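Local coordinates for extracellular solute-binding protein, family 1 (Bifidobacterium longum subsp. infantis ATCC 15697, PDB 3OMB), which probably captures a solute, perhaps a sugar, outside the cell for uptake by an ABC transporter, and carries a bound magnesium ion, at residues K129-F132 / D137-K140; K140-S145 / A151-R156; Y374-S379 / H397-D402; N480-E485 / Q520-I525. All blocks are in the same frame, centred on the assembly; numbering follows the deposited sequence.

Contact 1 (K129-F132 / D137-K140); sequences KAFF and DAKK
Phe131 swings its ring to the side opposite its own amide nitrogen (chi1 175°) and in this way reaches Ala138, whereas Phe132, turned the other way with CG anti to the carbonyl carbon (chi1 -69°), lays its ring against Lys139. Phe131 thus meets Ala138, while Phe132 packs mainly on Lys139 and also touches the carbonyl oxygen of Ala138. The far end of the Phe131 ring does the touching: CZ comes to 3.3 Å from Ala138 CB, and the methyl group sits over one face of the ring. Phe132 is met by main chain as much as by side chain. Lys139 CA lies over its face, 3.8 Å from the ring centroid and 18° off the ring normal, a CH-pi contact displaced toward the CD1 rim.

The aliphatic part of Lys139 continues this cover, crossing the Phe132 side chain at about a right angle, with Lys139 CD 3.6 Å from Phe132 CB. Beyond that the lysine bends at chi2 and chi3 and carries NZ clear of the ring. Two consecutive short helices, 126-134 and 136-142, joined by a one-residue link, pack against each other through these aromatic side chains. A leucine in place of Phe132 would probably lose the flat face on which Lys139 CA rests and leave a gap beside the lysine's methylenes. On the flanks, the Phe131 ring stacks with Trp425, and Leu349 of strand 349-350 touches both Phe131 and Ala138. Ile149 packs on Phe132.

Contact 2 (K140-S145 / A151-R156); sequences KMSTDS and AIADGR
The C-terminal end of helix 136-142 meets strand 152-155 here, the strand that pairs antiparallel with strand 349-350. Ser142, in the last turn of the helix, makes the direct polar link: Ala153 N donates to Ser142 OG at 2.9 Å, with an almost straight N-H...O angle of 169°. The hydroxyl lies anti to its own carbonyl carbon (chi1 -56°), a rotation that also lets it bond to Ala138 O one turn back in the helix. Beside this link, SE of Met141, present as selenomethionine, rests 3.9 Å from Ala153 CB, covering the methyl group that points toward the helix.

A water forms a second bridge, lying 2.6 Å from Ser142 O, to which it probably donates, and accepting from Ala151 N at 3.1 Å. Phe132 of helix 126-134 touches both Ser142 and Ile152. Replacing Ser142 by an alanine would probably leave the Ala153 N-H without its acceptor and Ala138 O without the hydroxyl bond, in a setting where Ser142 and Ala153 are both buried. The single hydroxyl therefore satisfies a strand amide and a helix carbonyl together, tying the end of the helix to the strand by polar bonds within a buried contact.

Contact 3 (Y374-S379 / H397-D402); sequences YSEKYS and HEYTVD
Glu376 holds two aromatic side chains with one carboxylate. Its OE1 accepts from His397 ND1 at 2.8 Å, on the syn side of the carboxylate, and the same N-H is shared with OE2 in a second, longer hydrogen bond, 3.2 Å from ND1. The imidazole and carboxylate planes are only 30° apart, and the carboxylate comes at the ring edge. Tyr399 OH donates to Glu376 OE2 at 2.6 Å, this time on the anti side and 33° out of the carboxylate plane. OE2 is therefore gripped from two directions, by phenol and imidazole, which should fix the rotation of the carboxylate and would be expected to favour its ionised form.

The glutamate spans the gap as an extended chain, with CG trans to the backbone N (chi1 -177°). It stands in the first turn of helix 376-384, while His397 immediately precedes strand 398-401, the middle strand of a three-stranded sheet, and Tyr399 lies within it. The contact thus joins a helix N-terminus to the sheet by side chains alone, the nearest CA atoms, those of Glu376 and His397, being 8.2 Å apart.

Farther out, Ser375 takes the N-cap position, its OG accepting a weak bond from Tyr378 N. Backbone bonds to Thr431 hold both His397 and Tyr399 in place beside strand 431-433, and Pro427 and Ala430 lie against Glu376.

Contact 4 (N480-E485 / Q520-I525); sequences NTNNAE and QESTKI
Asn482 ND2 uses both of its hydrogens across this interface. One goes to Glu521 OE1 at 3.0 Å with an angle of 169° at the hydrogen, the other to Ser522 OG at 2.9 Å and 164°. Both acceptors lie close to the amide plane, so the pair of bonds holds the amide flat and fixes which end of it faces the neighbouring helix. The Glu521 carboxylate is nearly coplanar with the amide and accepts on its anti side, at the end of an extended chain that crosses the asparagine at about a right angle.

Ser522 OG has further partners: a water accepts from this hydroxyl at 2.8 Å and donates to Asn483 OD1 at 2.5 Å, adding an indirect link to the next residue of segment 480-485, while the bond of OG with Gly518 O is a weak one. These bonds join helices 473-486 and 519-534, two members of the run of helices that closes the chain at its C-terminal end. The backbones approach to 7.1 Å between Asn482 CA and Ser522 CA, where the small serine faces the asparagine and its OG also lies 3.3 Å from Asn482 CB. Around this polar patch the packing becomes apolar: Ile525 touches Leu479 and the side chain of Lys478, while Phe248 of strand 248-251 touches Ser522.

From the N terminus, contact 1 closes the short turn between helices 126-134 and 136-142, and contact 2 follows directly, sharing Lys140 and closing the loop from the second helix to strand 152-155. The two touch through Phe131 and Phe132, so helix 126-134 meets both helix 136-142 and strand 152-155. Contact 3 closes a later loop, from helix 376-384 to strand 398-401. Its Tyr374 reaches back to contacts 1 and 2, touching the Phe131 ring and probably hydrogen bonding to Ala153 O. Contact 4, which joins two C-terminal helices, lies across the chain's centre from contact 3, about 42 Å between centres. The four loops run in series; none encloses or crosses another.

Contact 1 (K129-F132 / D137-K140)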
# COMPACT_ATOMS: atom_id res chain seq x y z
N LYS A 129 22.62 -7.05 3.57
CA LYS A 129 23.20 -7.59 2.33
C LYS A 129 22.42 -8.84 1.88
O LYS A 129 22.16 -9.02 0.69
CB LYS A 129 24.69 -7.92 2.46
CG LYS A 129 25.62 -6.69 2.47
CD LYS A 129 27.05 -7.07 2.10
CE LYS A 129 27.76 -7.79 3.23
NZ LYS A 129 29.09 -8.33 2.73
N ALA A 130 22.05 -9.68 2.83
CA ALA A 130 21.26 -10.89 2.54
C ALA A 130 19.88 -10.54 1.96
O ALA A 130 19.40 -11.21 1.05
CB ALA A 130 21.10 -11.73 3.80
N PHE A 131 19.28 -9.50 2.50
CA PHE A 131 17.98 -9.00 2.09
C PHE A 131 18.11 -8.52 0.64
O PHE A 131 17.32 -8.94 -0.22
CB PHE A 131 17.54 -7.89 3.07
CG PHE A 131 16.25 -7.16 2.70
CD1 PHE A 131 15.18 -7.81 2.08
CD2 PHE A 131 16.10 -5.82 3.06
CE1 PHE A 131 13.99 -7.13 1.78
CE2 PHE A 131 14.91 -5.13 2.77
CZ PHE A 131 13.86 -5.78 2.12
N PHE A 132 19.13 -7.70 0.36
CA PHE A 132 19.36 -7.18 -0.99
C PHE A 132 19.63 -8.31 -1.99
O PHE A 132 19.23 -8.22 -3.14
CB PHE A 132 20.53 -6.19 -1.04
CG PHE A 132 20.28 -4.87 -0.32
CD1 PHE A 132 19.01 -4.53 0.19
CD2 PHE A 132 21.31 -3.93 -0.22
CE1 PHE A 132 18.80 -3.29 0.83
CE2 PHE A 132 21.11 -2.69 0.42
CZ PHE A 132 19.85 -2.37 0.93
N ASP A 137 14.70 -5.91 -5.68
CA ASP A 137 13.90 -4.68 -5.73
C ASP A 137 14.03 -3.82 -4.45
O ASP A 137 13.84 -2.60 -4.49
CB ASP A 137 12.43 -4.95 -6.09
CG ASP A 137 12.22 -5.23 -7.61
OD1 ASP A 137 13.21 -5.34 -8.39
OD2 ASP A 137 11.04 -5.34 -8.01
N ALA A 138 14.35 -4.48 -3.32
CA ALA A 138 14.63 -3.79 -2.05
C ALA A 138 15.95 -3.06 -2.09
O ALA A 138 16.07 -2.00 -1.50
CB ALA A 138 14.63 -4.76 -0.90
N LYS A 139 16.95 -3.65 -2.74
CA LYS A 139 18.21 -2.96 -2.99
C LYS A 139 17.98 -1.68 -3.78
O LYS A 139 18.53 -0.62 -3.46
CB LYS A 139 19.17 -3.87 -3.75
CG LYS A 139 20.52 -3.22 -3.99
CD LYS A 139 21.60 -4.28 -3.95
CE LYS A 139 22.16 -4.57 -5.30
NZ LYS A 139 23.52 -5.17 -5.08
N LYS A 140 17.15 -1.79 -4.81
CA LYS A 140 16.89 -0.66 -5.69
C LYS A 140 16.10 0.42 -4.98
O LYS A 140 16.42 1.60 -5.11
CB LYS A 140 16.20 -1.13 -6.96
CG LYS A 140 17.12 -1.83 -7.96
CD LYS A 140 16.35 -2.08 -9.24
CE LYS A 140 16.55 -3.45 -9.82
NZ LYS A 140 17.91 -3.51 -10.41

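Contact 2 (K140-S145 / A151-R156)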
# COMPACT_ATOMS: atom_id res chain seq x y z
N LYS A 140 17.15 -1.79 -4.81
CA LYS A 140 16.89 -0.66 -5.69
C LYS A 140 16.10 0.42 -4.98
O LYS A 140 16.42 1.60 -5.11
CB LYS A 140 16.20 -1.13 -6.96
CG LYS A 140 17.12 -1.83 -7.96
CD LYS A 140 16.35 -2.08 -9.24
CE LYS A 140 16.55 -3.45 -9.82
NZ LYS A 140 17.91 -3.51 -10.41
N MSE A 141 15.09 0.01 -4.21
CA MSE A 141 14.38 0.92 -3.30
C MSE A 141 15.31 1.64 -2.32
O MSE A 141 15.11 2.82 -2.00
CB MSE A 141 13.37 0.15 -2.47
CG MSE A 141 12.02 0.06 -3.05
SE MSE A 141 10.85 -0.73 -1.66
CE MSE A 141 9.42 -1.23 -2.88
N SER A 142 16.31 0.92 -1.84
CA SER A 142 17.19 1.45 -0.79
C SER A 142 18.34 2.31 -1.28
O SER A 142 18.94 3.03 -0.49
CB SER A 142 17.72 0.33 0.08
OG SER A 142 16.63 -0.41 0.61
N THR A 143 18.63 2.25 -2.59
CA THR A 143 19.79 2.90 -3.20
C THR A 143 19.34 3.97 -4.19
O THR A 143 18.52 3.70 -5.10
CB THR A 143 20.65 1.86 -3.97
OG1 THR A 143 20.96 0.76 -3.12
CG2 THR A 143 21.94 2.46 -4.52
N ASP A 144 19.86 5.18 -4.04
CA ASP A 144 19.53 6.22 -4.98
C ASP A 144 20.45 6.17 -6.20
O ASP A 144 21.32 5.30 -6.32
CB ASP A 144 19.51 7.61 -4.32
CG ASP A 144 20.86 8.02 -3.76
OD1 ASP A 144 21.92 7.60 -4.30
OD2 ASP A 144 20.88 8.80 -2.79
N SER A 145 20.23 7.11 -7.11
CA SER A 145 20.96 7.14 -8.36
C SER A 145 22.42 7.54 -8.15
O SER A 145 23.22 7.40 -9.07
CB SER A 145 20.28 8.10 -9.34
OG SER A 145 20.30 9.42 -8.82
N ALA A 151 18.17 5.27 3.47
CA ALA A 151 16.98 4.71 4.08
C ALA A 151 16.77 3.33 3.53
O ALA A 151 16.49 3.18 2.36
CB ALA A 151 15.73 5.61 3.79
N ILE A 152 16.90 2.32 4.38
CA ILE A 152 16.75 0.93 3.94
C ILE A 152 15.29 0.52 3.97
O ILE A 152 14.55 0.85 4.92
CB ILE A 152 17.62 0.00 4.80
CG1 ILE A 152 19.04 0.62 4.90
CG2 ILE A 152 17.64 -1.43 4.23
CD1 ILE A 152 20.15 -0.30 5.40
N ALA A 153 14.88 -0.19 2.93
CA ALA A 153 13.53 -0.71 2.83
C ALA A 153 13.31 -1.86 3.81
O ALA A 153 14.24 -2.36 4.46
CB ALA A 153 13.25 -1.18 1.38
N ASP A 154 12.06 -2.28 3.91
CA ASP A 154 11.72 -3.47 4.70
C ASP A 154 10.79 -4.39 3.90
O ASP A 154 10.23 -3.99 2.88
CB ASP A 154 11.09 -3.04 6.02
CG ASP A 154 10.08 -1.94 5.83
OD1 ASP A 154 8.97 -2.24 5.32
OD2 ASP A 154 10.39 -0.77 6.19
N GLY A 155 10.64 -5.62 4.35
CA GLY A 155 9.77 -6.58 3.66
C GLY A 155 8.99 -7.43 4.64
O GLY A 155 9.50 -7.80 5.67
N ARG A 156 7.75 -7.75 4.26
CA ARG A 156 6.78 -8.45 5.09
C ARG A 156 6.72 -9.91 4.72
O ARG A 156 5.85 -10.61 5.22
CB ARG A 156 5.38 -7.98 4.68
CG ARG A 156 4.81 -6.82 5.31
CD ARG A 156 3.29 -6.97 5.21
NE ARG A 156 2.66 -6.15 4.17
CZ ARG A 156 1.43 -5.64 4.30
NH1 ARG A 156 0.74 -5.84 5.42
NH2 ARG A 156 0.90 -4.91 3.33
O HOH W 1 18.29 5.39 0.37

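Contact 3 (Y374-S379 / H397-D402)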
# COMPACT_ATOMS: atom_id res chain seq x y z
N TYR A 374 17.29 -6.68 11.08
CA TYR A 374 17.14 -7.40 9.82
C TYR A 374 17.41 -8.92 9.89
O TYR A 374 17.29 -9.62 8.88
CB TYR A 374 17.94 -6.71 8.70
CG TYR A 374 17.26 -5.45 8.20
CD1 TYR A 374 17.24 -4.28 8.98
CD2 TYR A 374 16.61 -5.42 6.96
CE1 TYR A 374 16.61 -3.11 8.52
CE2 TYR A 374 15.95 -4.25 6.50
CZ TYR A 374 15.96 -3.11 7.28
OH TYR A 374 15.34 -1.96 6.83
N SER A 375 17.72 -9.44 11.06
CA SER A 375 17.78 -10.90 11.21
C SER A 375 16.37 -11.49 11.28
O SER A 375 15.41 -10.82 11.65
CB SER A 375 18.56 -11.30 12.47
OG SER A 375 17.78 -11.03 13.61
N GLU A 376 16.27 -12.77 10.93
CA GLU A 376 15.00 -13.45 10.89
C GLU A 376 14.34 -13.44 12.27
O GLU A 376 13.12 -13.17 12.40
CB GLU A 376 15.20 -14.89 10.39
CG GLU A 376 13.89 -15.65 10.23
CD GLU A 376 14.07 -17.04 9.64
OE1 GLU A 376 15.08 -17.27 8.92
OE2 GLU A 376 13.20 -17.90 9.88
N LYS A 377 15.13 -13.71 13.30
CA LYS A 377 14.63 -13.73 14.66
C LYS A 377 13.91 -12.45 15.02
O LYS A 377 12.80 -12.49 15.56
CB LYS A 377 15.77 -14.01 15.64
CG LYS A 377 15.39 -13.78 17.10
CD LYS A 377 16.13 -14.73 18.03
CE LYS A 377 17.36 -14.08 18.58
NZ LYS A 377 18.15 -15.06 19.38
N TYR A 378 14.52 -11.31 14.74
CA TYR A 378 13.88 -10.06 15.13
C TYR A 378 12.90 -9.55 14.09
O TYR A 378 11.98 -8.83 14.43
CB TYR A 378 14.90 -9.01 15.61
CG TYR A 378 15.57 -9.50 16.87
CD1 TYR A 378 14.84 -9.63 18.05
CD2 TYR A 378 16.91 -9.91 16.88
CE1 TYR A 378 15.42 -10.12 19.22
CE2 TYR A 378 17.52 -10.38 18.05
CZ TYR A 378 16.75 -10.49 19.21
OH TYR A 378 17.29 -10.97 20.37
N SER A 379 13.03 -9.98 12.83
CA SER A 379 12.09 -9.51 11.82
C SER A 379 10.73 -10.16 12.02
O SER A 379 9.70 -9.47 11.95
CB SER A 379 12.63 -9.70 10.40
OG SER A 379 13.70 -8.80 10.16
N HIS A 397 13.14 -22.28 10.74
CA HIS A 397 12.52 -21.24 9.92
C HIS A 397 11.00 -21.39 9.87
O HIS A 397 10.37 -21.04 8.86
CB HIS A 397 13.11 -21.25 8.51
CG HIS A 397 14.60 -21.19 8.47
ND1 HIS A 397 15.30 -20.03 8.74
CD2 HIS A 397 15.53 -22.14 8.22
CE1 HIS A 397 16.60 -20.27 8.65
NE2 HIS A 397 16.76 -21.55 8.34
N GLU A 398 10.42 -21.91 10.95
CA GLU A 398 8.99 -22.20 10.96
C GLU A 398 8.29 -21.70 12.20
O GLU A 398 8.78 -21.87 13.32
CB GLU A 398 8.71 -23.69 10.78
CG GLU A 398 8.99 -24.22 9.39
CD GLU A 398 10.48 -24.47 9.14
OE1 GLU A 398 11.23 -24.78 10.11
OE2 GLU A 398 10.91 -24.32 7.98
N TYR A 399 7.13 -21.09 11.97
CA TYR A 399 6.40 -20.40 13.00
C TYR A 399 4.91 -20.66 12.86
O TYR A 399 4.39 -20.79 11.75
CB TYR A 399 6.70 -18.89 12.94
CG TYR A 399 8.18 -18.58 12.78
CD1 TYR A 399 8.99 -18.34 13.90
CD2 TYR A 399 8.77 -18.54 11.51
CE1 TYR A 399 10.36 -18.07 13.74
CE2 TYR A 399 10.11 -18.27 11.35
CZ TYR A 399 10.90 -18.03 12.45
OH TYR A 399 12.24 -17.77 12.26
N THR A 400 4.22 -20.72 13.99
CA THR A 400 2.76 -20.86 13.99
C THR A 400 2.18 -19.72 14.80
O THR A 400 2.59 -19.48 15.93
CB THR A 400 2.29 -22.22 14.57
OG1 THR A 400 2.81 -23.28 13.75
CG2 THR A 400 0.75 -22.32 14.59
N VAL A 401 1.23 -19.01 14.18
CA VAL A 401 0.50 -17.94 14.85
C VAL A 401 -0.74 -18.51 15.53
O VAL A 401 -1.46 -19.33 14.95
CB VAL A 401 0.10 -16.83 13.86
CG1 VAL A 401 -0.68 -15.72 14.57
CG2 VAL A 401 1.33 -16.25 13.18
N ASP A 402 -0.98 -18.07 16.76
CA ASP A 402 -2.22 -18.37 17.47
C ASP A 402 -3.19 -17.20 17.29
O ASP A 402 -3.06 -16.17 17.93
CB ASP A 402 -1.92 -18.59 18.95
CG ASP A 402 -3.19 -18.81 19.77
OD1 ASP A 402 -3.04 -19.34 20.90
OD2 ASP A 402 -4.31 -18.45 19.31

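Contact 4 (N480-E485 / Q520-I525)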
# COMPACT_ATOMS: atom_id res chain seq x y z
N ASN A 480 5.72 17.97 -6.17
CA ASN A 480 4.78 18.42 -5.11
C ASN A 480 4.05 19.71 -5.42
O ASN A 480 2.84 19.83 -5.18
CB ASN A 480 5.51 18.59 -3.76
CG ASN A 480 5.81 17.27 -3.11
OD1 ASN A 480 5.08 16.30 -3.31
ND2 ASN A 480 6.89 17.21 -2.34
N THR A 481 4.78 20.69 -5.94
CA THR A 481 4.19 21.96 -6.35
C THR A 481 3.14 21.67 -7.44
O THR A 481 2.02 22.16 -7.35
CB THR A 481 5.28 22.92 -6.91
OG1 THR A 481 6.23 23.23 -5.87
CG2 THR A 481 4.65 24.20 -7.47
N ASN A 482 3.51 20.88 -8.44
CA ASN A 482 2.59 20.58 -9.55
C ASN A 482 1.39 19.78 -9.08
O ASN A 482 0.26 19.98 -9.56
CB ASN A 482 3.30 19.80 -10.65
CG ASN A 482 4.25 20.65 -11.47
OD1 ASN A 482 4.42 21.85 -11.21
ND2 ASN A 482 4.89 20.03 -12.44
N ASN A 483 1.63 18.88 -8.14
CA ASN A 483 0.58 18.06 -7.57
C ASN A 483 -0.49 18.87 -6.87
O ASN A 483 -1.66 18.47 -6.88
CB ASN A 483 1.16 17.04 -6.60
CG ASN A 483 1.50 15.73 -7.27
OD1 ASN A 483 1.25 15.56 -8.47
ND2 ASN A 483 2.08 14.80 -6.51
N ALA A 484 -0.09 19.98 -6.25
CA ALA A 484 -1.05 20.84 -5.56
C ALA A 484 -1.93 21.55 -6.58
O ALA A 484 -3.09 21.79 -6.33
CB ALA A 484 -0.34 21.85 -4.64
N GLU A 485 -1.37 21.90 -7.74
CA GLU A 485 -2.18 22.49 -8.81
C GLU A 485 -3.01 21.43 -9.55
O GLU A 485 -4.18 21.65 -9.81
CB GLU A 485 -1.33 23.34 -9.78
CG GLU A 485 -0.32 24.27 -9.06
CD GLU A 485 -0.13 25.64 -9.73
OE1 GLU A 485 -0.17 25.73 -10.99
OE2 GLU A 485 0.11 26.64 -8.97
N GLN A 520 2.39 18.02 -17.93
CA GLN A 520 3.35 17.50 -18.89
C GLN A 520 4.76 17.58 -18.35
O GLN A 520 5.60 16.75 -18.70
CB GLN A 520 3.28 18.29 -20.16
CG GLN A 520 1.88 18.44 -20.69
CD GLN A 520 1.64 17.51 -21.80
OE1 GLN A 520 1.43 16.32 -21.58
NE2 GLN A 520 1.68 18.02 -23.04
N GLU A 521 5.01 18.58 -17.51
CA GLU A 521 6.30 18.67 -16.82
C GLU A 521 6.50 17.52 -15.85
O GLU A 521 7.56 16.91 -15.83
CB GLU A 521 6.41 20.00 -16.08
CG GLU A 521 7.76 20.19 -15.43
CD GLU A 521 7.84 21.47 -14.65
OE1 GLU A 521 6.92 21.74 -13.84
OE2 GLU A 521 8.82 22.22 -14.84
N SER A 522 5.46 17.22 -15.07
CA SER A 522 5.48 16.09 -14.16
C SER A 522 5.71 14.78 -14.88
O SER A 522 6.56 13.98 -14.48
CB SER A 522 4.18 16.05 -13.33
OG SER A 522 4.14 17.18 -12.47
N THR A 523 4.96 14.56 -15.95
CA THR A 523 5.15 13.38 -16.79
C THR A 523 6.61 13.22 -17.25
O THR A 523 7.20 12.14 -17.14
CB THR A 523 4.18 13.44 -17.98
OG1 THR A 523 2.86 13.49 -17.44
CG2 THR A 523 4.29 12.16 -18.84
N LYS A 524 7.21 14.32 -17.71
CA LYS A 524 8.59 14.33 -18.17
C LYS A 524 9.58 14.02 -17.03
O LYS A 524 10.54 13.26 -17.21
CB LYS A 524 8.93 15.66 -18.84
CG LYS A 524 10.40 15.73 -19.31
CD LYS A 524 10.57 16.74 -20.44
CE LYS A 524 10.30 18.15 -19.96
NZ LYS A 524 10.67 19.12 -21.06
N ILE A 525 9.32 14.59 -15.87
CA ILE A 525 10.15 14.29 -14.71
C ILE A 525 10.08 12.81 -14.28
O ILE A 525 11.11 12.17 -14.09
CB ILE A 525 9.84 15.26 -13.53
CG1 ILE A 525 10.34 16.66 -13.89
CG2 ILE A 525 10.43 14.73 -12.25
CD1 ILE A 525 9.76 17.83 -13.01
O HOH W 2 3.10 16.19 -10.10